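Local coordinates for protein endopolygalacturonase (Chondrostereum purpureum, PDB 1K5C) that probably hydrolyses internal alpha-1,4 linkages between galacturonate units of polygalacturonan, as a family 28 glycoside hydrolase, at residues I176-G181 with K206-V211; S237-T242 with F275-F280; V256-S261 with V296-G301; K104-Y109 with P126-L131. All blocks are in the same frame, centred on the assembly; numbering follows the deposited sequence. Where two conformers were deposited one is given.

All four interactions join neighbouring coils of one parallel beta-helix. Interaction 3 is the most buried: two strands of the sheet that also carries 176-179, paired in parallel with nearly every residue buried. Interaction 2 is the same kind of pairing on another face, with valines and F275 inside and water-bridged polar groups outside. Interactions 1 and 4 centre on corners, and there D180 and D128 accept from a backbone N-H and a hydroxyl, respectively; 256-261 ends in a corner too. Interactions 1 and 2 touch through 206-211 and 237-242, and F275 and F280 of interaction 2 pack on 256-261 of interaction 3. Interaction 4 lies toward the N-terminal end, about 32 Å from interaction 3, centre to centre.

Interaction 1: residues I176-G181 with K206-V211; sequences IAINDG and KHVSNV
G181 and V208 form a single parallel bridge, in which G181 N donates to H207 O (2.9 Å) and S209 N to G181 O, just after the chain turns a corner at D180. The ladder gains a further rung from a side chain: H207 N points at D180 OD1 (2.9 Å) with an almost straight N-H...O angle of 175°, meeting the oxygen nearly along its C-O axis. D180 CG lies anti to the backbone N (chi1 -166°), which brings the carboxylate across to the start of 206-211. There it crosses the K206 chain at about a right angle, with D180 CG against K206 CD at 3.8 Å. D180 OD2 and K206 NZ stay 4.4 Å apart, beyond a salt bridge, and one water links them, donating to D180 OD2 and accepting from K206 NZ. On the buried side V208 wedges under the corner: its CG2 touches D180 N at 3.5 Å and CG1 meets I178 CG2 at 3.8 Å. The I178 and V208 side chains cross at about a right angle, whereas I178 and V211 reach tip to tip, CD1 to CG1 at 3.8 Å. H207 ND1 is hydrogen-bonded to S237 OG and S209 OG to N182 OD1, which ties 206-211 to S237 on the next coil and to N182, just beyond 176-181. The contact thus joins a strand end to the next coil of the beta-helix. With a backbone N-H on one oxygen and a water on the other, the D180 carboxylate is probably stabilised as an anion, and the nearby charge of K206 probably adds to this.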
loop_
_atom_site.group_PDB
_atom_site.type_symbol
_atom_site.label_atom_id
_atom_site.label_comp_id
_atom_site.label_asym_id
_atom_site.label_seq_id
_atom_site.Cartn_x
_atom_site.Cartn_y
_atom_site.Cartn_z
ATOM N N ILE A 176 0.255 1.859 2.274
ATOM C CA ILE A 176 -0.451 0.751 1.616
ATOM C C ILE A 176 -1.814 1.298 1.207
ATOM O O ILE A 176 -2.398 2.098 1.950
ATOM C CB ILE A 176 -0.605 -0.511 2.521
ATOM C CG1 ILE A 176 -1.357 -1.624 1.789
ATOM C CG2 ILE A 176 -1.214 -0.175 3.892
ATOM C CD1 ILE A 176 -1.267 -2.982 2.491
ATOM N N ALA A 177 -2.280 0.826 0.044
ATOM C CA ALA A 177 -3.679 1.023 -0.352
ATOM C C ALA A 177 -4.228 -0.375 -0.679
ATOM O O ALA A 177 -3.757 -1.040 -1.602
ATOM C CB ALA A 177 -3.827 1.942 -1.544
ATOM N N ILE A 178 -5.221 -0.805 0.115
ATOM C CA ILE A 178 -5.867 -2.079 -0.102
ATOM C C ILE A 178 -7.119 -1.784 -0.921
ATOM O O ILE A 178 -8.071 -1.162 -0.446
ATOM C CB ILE A 178 -6.238 -2.751 1.231
ATOM C CG1 ILE A 178 -4.976 -3.009 2.091
ATOM C CG2 ILE A 178 -6.993 -4.045 0.934
ATOM C CD1 ILE A 178 -5.272 -3.435 3.505
ATOM N N ASN A 179 -7.089 -2.203 -2.204
ATOM C CA ASN A 179 -8.106 -1.811 -3.158
ATOM C C ASN A 179 -9.149 -2.885 -3.470
ATOM O O ASN A 179 -10.230 -2.547 -3.956
ATOM C CB ASN A 179 -7.409 -1.357 -4.461
ATOM C CG ASN A 179 -6.571 -0.102 -4.223
ATOM O OD1 ASN A 179 -5.422 -0.007 -4.741
ATOM N ND2 ASN A 179 -7.095 0.803 -3.464
ATOM N N ASP A 180 -8.821 -4.146 -3.213
ATOM C CA ASP A 180 -9.735 -5.246 -3.481
ATOM C C ASP A 180 -9.165 -6.492 -2.784
ATOM O O ASP A 180 -7.922 -6.624 -2.729
ATOM C CB ASP A 180 -9.820 -5.503 -4.996
ATOM C CG ASP A 180 -10.962 -6.392 -5.421
ATOM O OD1 ASP A 180 -12.034 -6.417 -4.781
ATOM O OD2 ASP A 180 -10.811 -7.047 -6.505
ATOM N N GLY A 181 -10.032 -7.367 -2.302
ATOM C CA GLY A 181 -9.602 -8.664 -1.810
ATOM C C GLY A 181 -10.013 -8.947 -0.367
ATOM O O GLY A 181 -10.467 -8.092 0.387
ATOM N N LYS A 206 -15.575 -3.480 -6.508
ATOM C CA LYS A 206 -14.472 -3.931 -5.646
ATOM C C LYS A 206 -14.966 -4.168 -4.231
ATOM O O LYS A 206 -15.834 -3.450 -3.718
ATOM C CB LYS A 206 -13.358 -2.857 -5.681
ATOM C CG LYS A 206 -12.849 -2.567 -7.116
ATOM C CD LYS A 206 -12.410 -3.813 -7.871
ATOM C CE LYS A 206 -11.904 -3.381 -9.268
ATOM N NZ LYS A 206 -11.652 -4.590 -10.092
ATOM N N HIS A 207 -14.365 -5.195 -3.595
ATOM C CA HIS A 207 -14.840 -5.631 -2.280
ATOM C C HIS A 207 -13.622 -5.983 -1.435
ATOM O O HIS A 207 -12.872 -6.896 -1.777
ATOM C CB HIS A 207 -15.706 -6.919 -2.394
ATOM C CG HIS A 207 -16.898 -6.691 -3.284
ATOM N ND1 HIS A 207 -18.091 -6.139 -2.831
ATOM C CD2 HIS A 207 -17.037 -6.923 -4.633
ATOM C CE1 HIS A 207 -18.929 -6.032 -3.864
ATOM N NE2 HIS A 207 -18.323 -6.516 -4.927
ATOM N N VAL A 208 -13.437 -5.220 -0.349
ATOM C CA VAL A 208 -12.323 -5.464 0.601
ATOM C C VAL A 208 -12.952 -6.054 1.857
ATOM O O VAL A 208 -13.935 -5.526 2.377
ATOM C CB VAL A 208 -11.560 -4.181 0.882
ATOM C CG1 VAL A 208 -10.644 -4.359 2.071
ATOM C CG2 VAL A 208 -10.789 -3.765 -0.368
ATOM N N SER A 209 -12.378 -7.185 2.348
ATOM C CA SER A 209 -12.948 -7.803 3.540
ATOM C C SER A 209 -11.871 -8.483 4.349
ATOM O O SER A 209 -10.847 -8.943 3.833
ATOM C CB SER A 209 -14.031 -8.811 3.157
ATOM O OG SER A 209 -13.563 -9.734 2.174
ATOM N N ASN A 210 -12.147 -8.600 5.665
ATOM C CA ASN A 210 -11.277 -9.332 6.584
ATOM C C ASN A 210 -9.831 -8.818 6.513
ATOM O O ASN A 210 -8.898 -9.544 6.159
ATOM C CB ASN A 210 -11.381 -10.855 6.363
ATOM C CG ASN A 210 -12.794 -11.301 6.702
ATOM O OD1 ASN A 210 -13.456 -11.954 5.843
ATOM N ND2 ASN A 210 -13.244 -11.029 7.841
ATOM N N VAL A 211 -9.694 -7.563 6.905
ATOM C CA VAL A 211 -8.403 -6.836 6.925
ATOM C C VAL A 211 -8.020 -6.680 8.388
ATOM O O VAL A 211 -8.821 -6.266 9.229
ATOM C CB VAL A 211 -8.552 -5.470 6.252
ATOM C CG1 VAL A 211 -7.292 -4.632 6.462
ATOM C CG2 VAL A 211 -8.868 -5.592 4.766
HETATM O O HOH W 1 -9.550 -5.864 -8.684
#

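Interaction 2: residues S237-T242 with F275-F280; sequences SVSGVT and FSDVNF
V238 holds CG1 anti to the backbone N (chi1 178°), which leaves CG2 anti to the carbonyl carbon, and it is CG2, with CB, that rests against the F275 ring at CD1 and CE1, V238 CB to F275 CD1 at 3.7 Å; F275 CG likewise stands anti to its carbonyl carbon (chi1 -61°). The two side chains lie side by side, pointing the same way. F275 also packs on I258, I227 and A229. Three residues along, V241 CB faces V278 CG2 at 4.3 Å on the same inner surface. The two strands run parallel, 9° apart, as stacked rungs of the right-handed parallel beta-helix of family 28. S276 N donates to V238 O (2.9 Å) and G240 N to S276 O; V241 N then donates to D277 O, and N279 N to V241 O (2.9 Å). G240 and V241 donate in succession, at the point where G240 and D277 both have positive phi. On the outer surface a water joins the strands by donating to V238 O at 3.3 Å and hydrogen-bonding S276 OG at 2.8 Å. Further along, N279 OD1 accepts from N308 N on the following coil.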
loop_
_atom_site.group_PDB
_atom_site.type_symbol
_atom_site.label_atom_id
_atom_site.label_comp_id
_atom_site.label_asym_id
_atom_site.label_seq_id
_atom_site.Cartn_x
_atom_site.Cartn_y
_atom_site.Cartn_z
ATOM N N SER A 237 -17.834 -2.757 -1.600
ATOM C CA SER A 237 -17.987 -2.829 -0.126
ATOM C C SER A 237 -16.643 -2.905 0.553
ATOM O O SER A 237 -15.639 -3.318 -0.035
ATOM C CB SER A 237 -18.804 -4.060 0.300
ATOM O OG SER A 237 -18.243 -5.271 -0.180
ATOM N N VAL A 238 -16.655 -2.529 1.844
ATOM C CA VAL A 238 -15.560 -2.780 2.790
ATOM C C VAL A 238 -16.199 -3.375 4.008
ATOM O O VAL A 238 -17.094 -2.772 4.580
ATOM C CB VAL A 238 -14.818 -1.489 3.180
ATOM C CG1 VAL A 238 -13.730 -1.787 4.206
ATOM C CG2 VAL A 238 -14.275 -0.792 1.943
ATOM N N SER A 239 -15.760 -4.603 4.418
ATOM C CA SER A 239 -16.412 -5.257 5.566
ATOM C C SER A 239 -15.402 -6.032 6.381
ATOM O O SER A 239 -14.712 -6.903 5.856
ATOM C CB SER A 239 -17.500 -6.185 5.070
ATOM O OG SER A 239 -18.254 -6.745 6.123
ATOM N N GLY A 240 -15.386 -5.778 7.691
ATOM C CA GLY A 240 -14.543 -6.591 8.591
ATOM C C GLY A 240 -13.100 -6.051 8.590
ATOM O O GLY A 240 -12.223 -6.648 7.962
ATOM N N VAL A 241 -12.892 -4.911 9.231
ATOM C CA VAL A 241 -11.595 -4.279 9.354
ATOM C C VAL A 241 -11.275 -4.116 10.816
ATOM O O VAL A 241 -12.097 -3.591 11.567
ATOM C CB VAL A 241 -11.605 -2.889 8.653
ATOM C CG1 VAL A 241 -10.206 -2.233 8.785
ATOM C CG2 VAL A 241 -12.045 -2.997 7.181
ATOM N N THR A 242 -10.093 -4.573 11.214
ATOM C CA THR A 242 -9.649 -4.428 12.619
ATOM C C THR A 242 -8.329 -3.675 12.660
ATOM O O THR A 242 -7.349 -4.149 12.079
ATOM C CB THR A 242 -9.492 -5.816 13.272
ATOM O OG1 THR A 242 -10.713 -6.533 13.131
ATOM C CG2 THR A 242 -9.125 -5.668 14.748
ATOM N N PHE A 275 -19.760 0.328 4.040
ATOM C CA PHE A 275 -18.710 -0.048 4.998
ATOM C C PHE A 275 -19.382 -0.713 6.194
ATOM O O PHE A 275 -20.334 -0.162 6.754
ATOM C CB PHE A 275 -17.934 1.149 5.517
ATOM C CG PHE A 275 -17.175 1.971 4.497
ATOM C CD1 PHE A 275 -16.942 1.534 3.209
ATOM C CD2 PHE A 275 -16.733 3.227 4.890
ATOM C CE1 PHE A 275 -16.252 2.356 2.292
ATOM C CE2 PHE A 275 -16.019 4.052 4.012
ATOM C CZ PHE A 275 -15.780 3.603 2.706
ATOM N N SER A 276 -18.827 -1.831 6.648
ATOM C CA SER A 276 -19.385 -2.517 7.824
ATOM C C SER A 276 -18.250 -3.086 8.686
ATOM O O SER A 276 -17.179 -3.439 8.202
ATOM C CB SER A 276 -20.363 -3.581 7.446
ATOM O OG SER A 276 -19.831 -4.509 6.596
ATOM N N ASP A 277 -18.571 -3.171 9.970
ATOM C CA ASP A 277 -17.730 -3.913 10.948
ATOM C C ASP A 277 -16.290 -3.410 10.948
ATOM O O ASP A 277 -15.350 -4.166 10.688
ATOM C CB ASP A 277 -17.819 -5.414 10.670
ATOM C CG ASP A 277 -19.208 -5.912 10.781
ATOM O OD1 ASP A 277 -20.145 -5.214 11.255
ATOM O OD2 ASP A 277 -19.363 -7.119 10.417
ATOM N N VAL A 278 -16.136 -2.126 11.317
ATOM C CA VAL A 278 -14.822 -1.474 11.397
ATOM C C VAL A 278 -14.517 -1.231 12.900
ATOM O O VAL A 278 -15.251 -0.470 13.540
ATOM C CB VAL A 278 -14.807 -0.149 10.616
ATOM C CG1 VAL A 278 -13.462 0.537 10.791
ATOM C CG2 VAL A 278 -15.122 -0.417 9.149
ATOM N N ASN A 279 -13.467 -1.856 13.419
ATOM C CA ASN A 279 -13.169 -1.847 14.855
ATOM C C ASN A 279 -11.756 -1.336 15.113
ATOM O O ASN A 279 -10.833 -1.601 14.312
ATOM C CB ASN A 279 -13.265 -3.285 15.426
ATOM C CG ASN A 279 -14.669 -3.763 15.670
ATOM O OD1 ASN A 279 -15.658 -3.107 15.421
ATOM N ND2 ASN A 279 -14.794 -4.934 16.364
ATOM N N PHE A 280 -11.582 -0.725 16.282
ATOM C CA PHE A 280 -10.253 -0.436 16.877
ATOM C C PHE A 280 -10.262 -1.195 18.231
ATOM O O PHE A 280 -10.807 -0.704 19.215
ATOM C CB PHE A 280 -10.006 1.033 17.119
ATOM C CG PHE A 280 -9.846 1.879 15.856
ATOM C CD1 PHE A 280 -10.928 2.325 15.140
ATOM C CD2 PHE A 280 -8.539 2.229 15.424
ATOM C CE1 PHE A 280 -10.769 3.141 14.010
ATOM C CE2 PHE A 280 -8.394 3.037 14.299
ATOM C CZ PHE A 280 -9.487 3.490 13.599
HETATM O O HOH W 2 -20.186 -3.644 3.937
HETATM O O HOH W 3 -20.362 -6.877 7.568
#

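Interaction 3: residues V256-S261 with V296-G301; sequences VLISQS and VTVECG
V256 and V296, and two residues on I258 and V298, stack in pairs on the same inner surface, V256 CB against V296 CG2 at 4.0 Å with the side chains side by side. On the reverse surface L257 CD1 meets T297 CG2 at 3.8 Å. L257 CG lies anti to its backbone N (chi1 177°), and the branch end bends back toward the partner strand. Four backbone bonds hold this register: T297 N to V256 O, I258 N to T297 O, E299 N to I258 O (2.7 Å) and Q260 N to E299 O (3.0 Å). Beyond the strands, Q260 reaches across to G301 N through OE1 in a short but bent, weak bond (2.7 Å, 128°); the same oxygen accepts from N302 N. S261 OG lies 3.6 Å from E299 CG. In a second shell, S259 OG accepts from S261 N at 3.1 Å, an ST turn that shapes the corner, and also bonds D265 O, while E299 OE2 is held by G267 N, S261 OG by G267 O and T297 OG1 by T321 N. W309 covers I258, V296 and V298, while the C300-C303 disulfide pins the end of 296-301. The near-parallel strands, 5° apart with matched residues stacked in register, are typical of adjacent coils of the parallel beta-helix, whose L257 and S259 face here lies beside the galacturonate-binding residues R226 and Y262.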
loop_
_atom_site.group_PDB
_atom_site.type_symbol
_atom_site.label_atom_id
_atom_site.label_comp_id
_atom_site.label_asym_id
_atom_site.label_seq_id
_atom_site.Cartn_x
_atom_site.Cartn_y
_atom_site.Cartn_z
ATOM N N VAL A 256 -7.972 9.933 11.607
ATOM C CA VAL A 256 -8.801 8.936 10.972
ATOM C C VAL A 256 -9.742 9.655 10.039
ATOM O O VAL A 256 -10.433 10.579 10.448
ATOM C CB VAL A 256 -9.647 8.135 12.017
ATOM C CG1 VAL A 256 -10.588 7.139 11.355
ATOM C CG2 VAL A 256 -8.767 7.472 13.087
ATOM N N LEU A 257 -9.804 9.195 8.745
ATOM C CA LEU A 257 -10.811 9.683 7.820
ATOM C C LEU A 257 -11.439 8.473 7.132
ATOM O O LEU A 257 -10.778 7.738 6.417
ATOM C CB LEU A 257 -10.247 10.667 6.780
ATOM C CG LEU A 257 -11.266 11.158 5.712
ATOM C CD1 LEU A 257 -12.401 11.952 6.341
ATOM C CD2 LEU A 257 -10.562 11.984 4.651
ATOM N N ILE A 258 -12.728 8.259 7.438
ATOM C CA ILE A 258 -13.525 7.169 6.855
ATOM C C ILE A 258 -14.581 7.878 6.043
ATOM O O ILE A 258 -15.410 8.572 6.643
ATOM C CB ILE A 258 -14.051 6.246 7.939
ATOM C CG1 ILE A 258 -12.805 5.452 8.521
ATOM C CG2 ILE A 258 -15.093 5.281 7.381
ATOM C CD1 ILE A 258 -13.106 4.732 9.805
ATOM N N SER A 259 -14.531 7.754 4.714
ATOM C CA SER A 259 -15.359 8.610 3.889
ATOM C C SER A 259 -15.786 7.944 2.594
ATOM O O SER A 259 -15.015 7.290 1.910
ATOM C CB SER A 259 -14.581 9.882 3.541
ATOM O OG SER A 259 -15.323 10.654 2.573
ATOM N N GLN A 260 -17.081 8.144 2.282
ATOM C CA GLN A 260 -17.676 7.707 1.036
ATOM C C GLN A 260 -17.892 8.877 0.063
ATOM O O GLN A 260 -18.684 8.741 -0.888
ATOM C CB GLN A 260 -18.984 6.945 1.340
ATOM C CG GLN A 260 -18.672 5.587 1.948
ATOM C CD GLN A 260 -19.857 4.926 2.634
ATOM O OE1 GLN A 260 -20.783 5.591 3.138
ATOM N NE2 GLN A 260 -19.844 3.608 2.707
ATOM N N SER A 261 -17.152 9.945 0.233
ATOM C CA SER A 261 -17.234 11.136 -0.634
ATOM C C SER A 261 -16.064 11.250 -1.613
ATOM O O SER A 261 -15.979 12.276 -2.325
ATOM C CB SER A 261 -17.300 12.407 0.199
ATOM O OG SER A 261 -18.494 12.391 1.014
ATOM N N VAL A 296 -10.794 12.884 14.095
ATOM C CA VAL A 296 -11.556 11.817 13.417
ATOM C C VAL A 296 -12.733 12.413 12.670
ATOM O O VAL A 296 -13.546 13.133 13.257
ATOM C CB VAL A 296 -12.085 10.828 14.472
ATOM C CG1 VAL A 296 -13.030 9.791 13.841
ATOM C CG2 VAL A 296 -10.958 10.138 15.226
ATOM N N THR A 297 -12.874 12.045 11.402
ATOM C CA THR A 297 -14.112 12.295 10.662
ATOM C C THR A 297 -14.573 10.966 10.037
ATOM O O THR A 297 -13.765 10.259 9.416
ATOM C CB THR A 297 -13.974 13.392 9.608
ATOM O OG1 THR A 297 -13.964 14.646 10.363
ATOM C CG2 THR A 297 -15.103 13.445 8.578
ATOM N N VAL A 298 -15.864 10.691 10.206
ATOM C CA VAL A 298 -16.549 9.584 9.546
ATOM C C VAL A 298 -17.664 10.222 8.720
ATOM O O VAL A 298 -18.505 10.928 9.291
ATOM C CB VAL A 298 -17.134 8.594 10.575
ATOM C CG1 VAL A 298 -17.972 7.535 9.852
ATOM C CG2 VAL A 298 -16.004 7.969 11.405
ATOM N N GLU A 299 -17.647 9.972 7.402
ATOM C CA GLU A 299 -18.633 10.535 6.465
ATOM C C GLU A 299 -19.233 9.386 5.668
ATOM O O GLU A 299 -18.743 9.005 4.613
ATOM C CB GLU A 299 -17.948 11.586 5.563
ATOM C CG GLU A 299 -18.915 12.209 4.553
ATOM C CD GLU A 299 -19.700 13.390 5.068
ATOM O OE1 GLU A 299 -19.664 13.691 6.262
ATOM O OE2 GLU A 299 -20.364 14.060 4.229
ATOM N N CYS A 300 -20.319 8.840 6.203
ATOM C CA CYS A 300 -20.992 7.681 5.620
ATOM C C CYS A 300 -22.292 8.084 4.940
ATOM O O CYS A 300 -23.151 8.728 5.556
ATOM C CB CYS A 300 -21.409 6.660 6.700
ATOM S SG CYS A 300 -20.038 5.732 7.426
ATOM N N GLY A 301 -22.473 7.595 3.695
ATOM C CA GLY A 301 -23.805 7.464 3.101
ATOM C C GLY A 301 -24.397 6.114 3.362
ATOM O O GLY A 301 -25.647 5.998 3.322
#

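Interaction 4: residues K104-Y109 with P126-L131; sequences KGSGTY and PTDAHL
G105 and P126 are joined by a nearly straight hydrogen bond, G105 N to P126 O at 2.9 Å, and G107 N bonds H130 O at 3.1 Å; both donors lie in the plane of their carbonyl. The bond from D128 N to G105 O (3.1 Å) differs, because the donor stands well above the G105 carbonyl plane. The side-chain bond is shorter: S106 OG donates to D128 OD1 at 2.6 Å, meeting it on the syn side and 20° out of the carboxylate plane. D128 CG sits between its backbone N and carbonyl carbon (chi1 68°), which turns the carboxylate back over the corner. S106 OG also accepts from G67 N, and D128 OD2 binds T66 OG1, so the same pair of side chains anchors to the preceding coil. Apolar contact comes at two places. S106 CB lies against A129 CB at 3.6 Å, and on the inner side L131 CD1 reaches the Y109 ring at CD1 and CE1, both 3.7 Å away. The Y109 ring also meets F70, with planes about 15° apart, while I103 packs on both Y109 and L131. Turns of successive coils stacked above one another, each linking two faces, are characteristic of the parallel beta-helix.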
loop_
_atom_site.group_PDB
_atom_site.type_symbol
_atom_site.label_atom_id
_atom_site.label_comp_id
_atom_site.label_asym_id
_atom_site.label_seq_id
_atom_site.Cartn_x
_atom_site.Cartn_y
_atom_site.Cartn_z
ATOM N N LYS A 104 2.850 -11.451 -8.379
ATOM C CA LYS A 104 1.664 -12.242 -8.551
ATOM C C LYS A 104 1.922 -13.675 -8.071
ATOM O O LYS A 104 3.071 -14.156 -8.121
ATOM C CB LYS A 104 1.267 -12.322 -10.058
ATOM C CG LYS A 104 1.040 -11.020 -10.725
ATOM C CD LYS A 104 0.481 -11.251 -12.113
ATOM C CE LYS A 104 1.001 -10.351 -13.155
ATOM N NZ LYS A 104 0.247 -10.775 -14.386
ATOM N N GLY A 105 0.854 -14.376 -7.737
ATOM C CA GLY A 105 0.937 -15.795 -7.401
ATOM C C GLY A 105 0.988 -15.975 -5.877
ATOM O O GLY A 105 0.102 -15.530 -5.164
ATOM N N SER A 106 2.032 -16.655 -5.398
ATOM C CA SER A 106 2.117 -16.953 -3.967
ATOM C C SER A 106 3.584 -17.190 -3.599
ATOM O O SER A 106 4.458 -17.339 -4.438
ATOM C CB SER A 106 1.273 -18.179 -3.601
ATOM O OG SER A 106 1.615 -19.304 -4.460
ATOM N N GLY A 107 3.807 -17.264 -2.283
ATOM C CA GLY A 107 5.123 -17.492 -1.727
ATOM C C GLY A 107 5.486 -16.456 -0.685
ATOM O O GLY A 107 4.605 -15.864 -0.044
ATOM N N THR A 108 6.784 -16.245 -0.527
ATOM C CA THR A 108 7.355 -15.372 0.496
ATOM C C THR A 108 8.469 -14.559 -0.130
ATOM O O THR A 108 9.386 -15.145 -0.718
ATOM C CB THR A 108 7.907 -16.180 1.693
ATOM O OG1 THR A 108 6.846 -16.972 2.223
ATOM C CG2 THR A 108 8.415 -15.312 2.808
ATOM N N TYR A 109 8.374 -13.241 -0.019
ATOM C CA TYR A 109 9.309 -12.281 -0.591
ATOM C C TYR A 109 9.937 -11.516 0.552
ATOM O O TYR A 109 9.217 -10.872 1.332
ATOM C CB TYR A 109 8.572 -11.294 -1.542
ATOM C CG TYR A 109 8.161 -11.989 -2.834
ATOM C CD1 TYR A 109 7.158 -12.922 -2.901
ATOM C CD2 TYR A 109 8.919 -11.737 -3.992
ATOM C CE1 TYR A 109 6.847 -13.585 -4.102
ATOM C CE2 TYR A 109 8.625 -12.403 -5.176
ATOM C CZ TYR A 109 7.589 -13.315 -5.237
ATOM O OH TYR A 109 7.342 -13.950 -6.423
ATOM N N PRO A 126 -2.952 -10.691 -8.792
ATOM C CA PRO A 126 -3.710 -11.592 -7.902
ATOM C C PRO A 126 -2.817 -12.712 -7.378
ATOM O O PRO A 126 -1.696 -12.932 -7.836
ATOM C CB PRO A 126 -4.806 -12.165 -8.819
ATOM C CG PRO A 126 -4.241 -12.075 -10.197
ATOM C CD PRO A 126 -3.301 -10.919 -10.217
ATOM N N THR A 127 -3.397 -13.431 -6.420
ATOM C CA THR A 127 -2.693 -14.553 -5.767
ATOM C C THR A 127 -3.398 -15.896 -6.106
ATOM O O THR A 127 -4.551 -15.944 -6.493
ATOM C CB THR A 127 -2.649 -14.395 -4.235
ATOM O OG1 THR A 127 -4.049 -14.304 -3.833
ATOM C CG2 THR A 127 -1.901 -13.159 -3.818
ATOM N N ASP A 128 -2.598 -16.965 -5.906
ATOM C CA ASP A 128 -3.136 -18.327 -6.031
ATOM C C ASP A 128 -3.010 -19.101 -4.741
ATOM O O ASP A 128 -3.406 -20.308 -4.738
ATOM C CB ASP A 128 -2.491 -19.089 -7.202
ATOM C CG ASP A 128 -1.029 -19.414 -7.016
ATOM O OD1 ASP A 128 -0.364 -18.824 -6.143
ATOM O OD2 ASP A 128 -0.579 -20.345 -7.745
ATOM N N ALA A 129 -2.532 -18.513 -3.684
ATOM C CA ALA A 129 -2.321 -19.106 -2.366
ATOM C C ALA A 129 -1.757 -17.972 -1.500
ATOM O O ALA A 129 -1.712 -16.818 -1.956
ATOM C CB ALA A 129 -1.400 -20.313 -2.381
ATOM N N HIS A 130 -1.305 -18.258 -0.280
ATOM C CA HIS A 130 -0.871 -17.131 0.549
ATOM C C HIS A 130 0.382 -16.476 -0.035
ATOM O O HIS A 130 1.297 -17.140 -0.535
ATOM C CB HIS A 130 -0.579 -17.617 1.977
ATOM C CG HIS A 130 -0.741 -16.467 2.969
ATOM N ND1 HIS A 130 -1.986 -16.274 3.551
ATOM C CD2 HIS A 130 -0.126 -15.383 3.327
ATOM C CE1 HIS A 130 -2.063 -15.231 4.338
ATOM N NE2 HIS A 130 -0.860 -14.671 4.205
ATOM N N LEU A 131 0.425 -15.143 0.047
ATOM C CA LEU A 131 1.557 -14.340 -0.401
ATOM C C LEU A 131 2.005 -13.447 0.747
ATOM O O LEU A 131 1.184 -12.663 1.254
ATOM C CB LEU A 131 1.144 -13.539 -1.651
ATOM C CG LEU A 131 2.254 -12.631 -2.205
ATOM C CD1 LEU A 131 3.453 -13.436 -2.727
ATOM C CD2 LEU A 131 1.681 -11.817 -3.358
#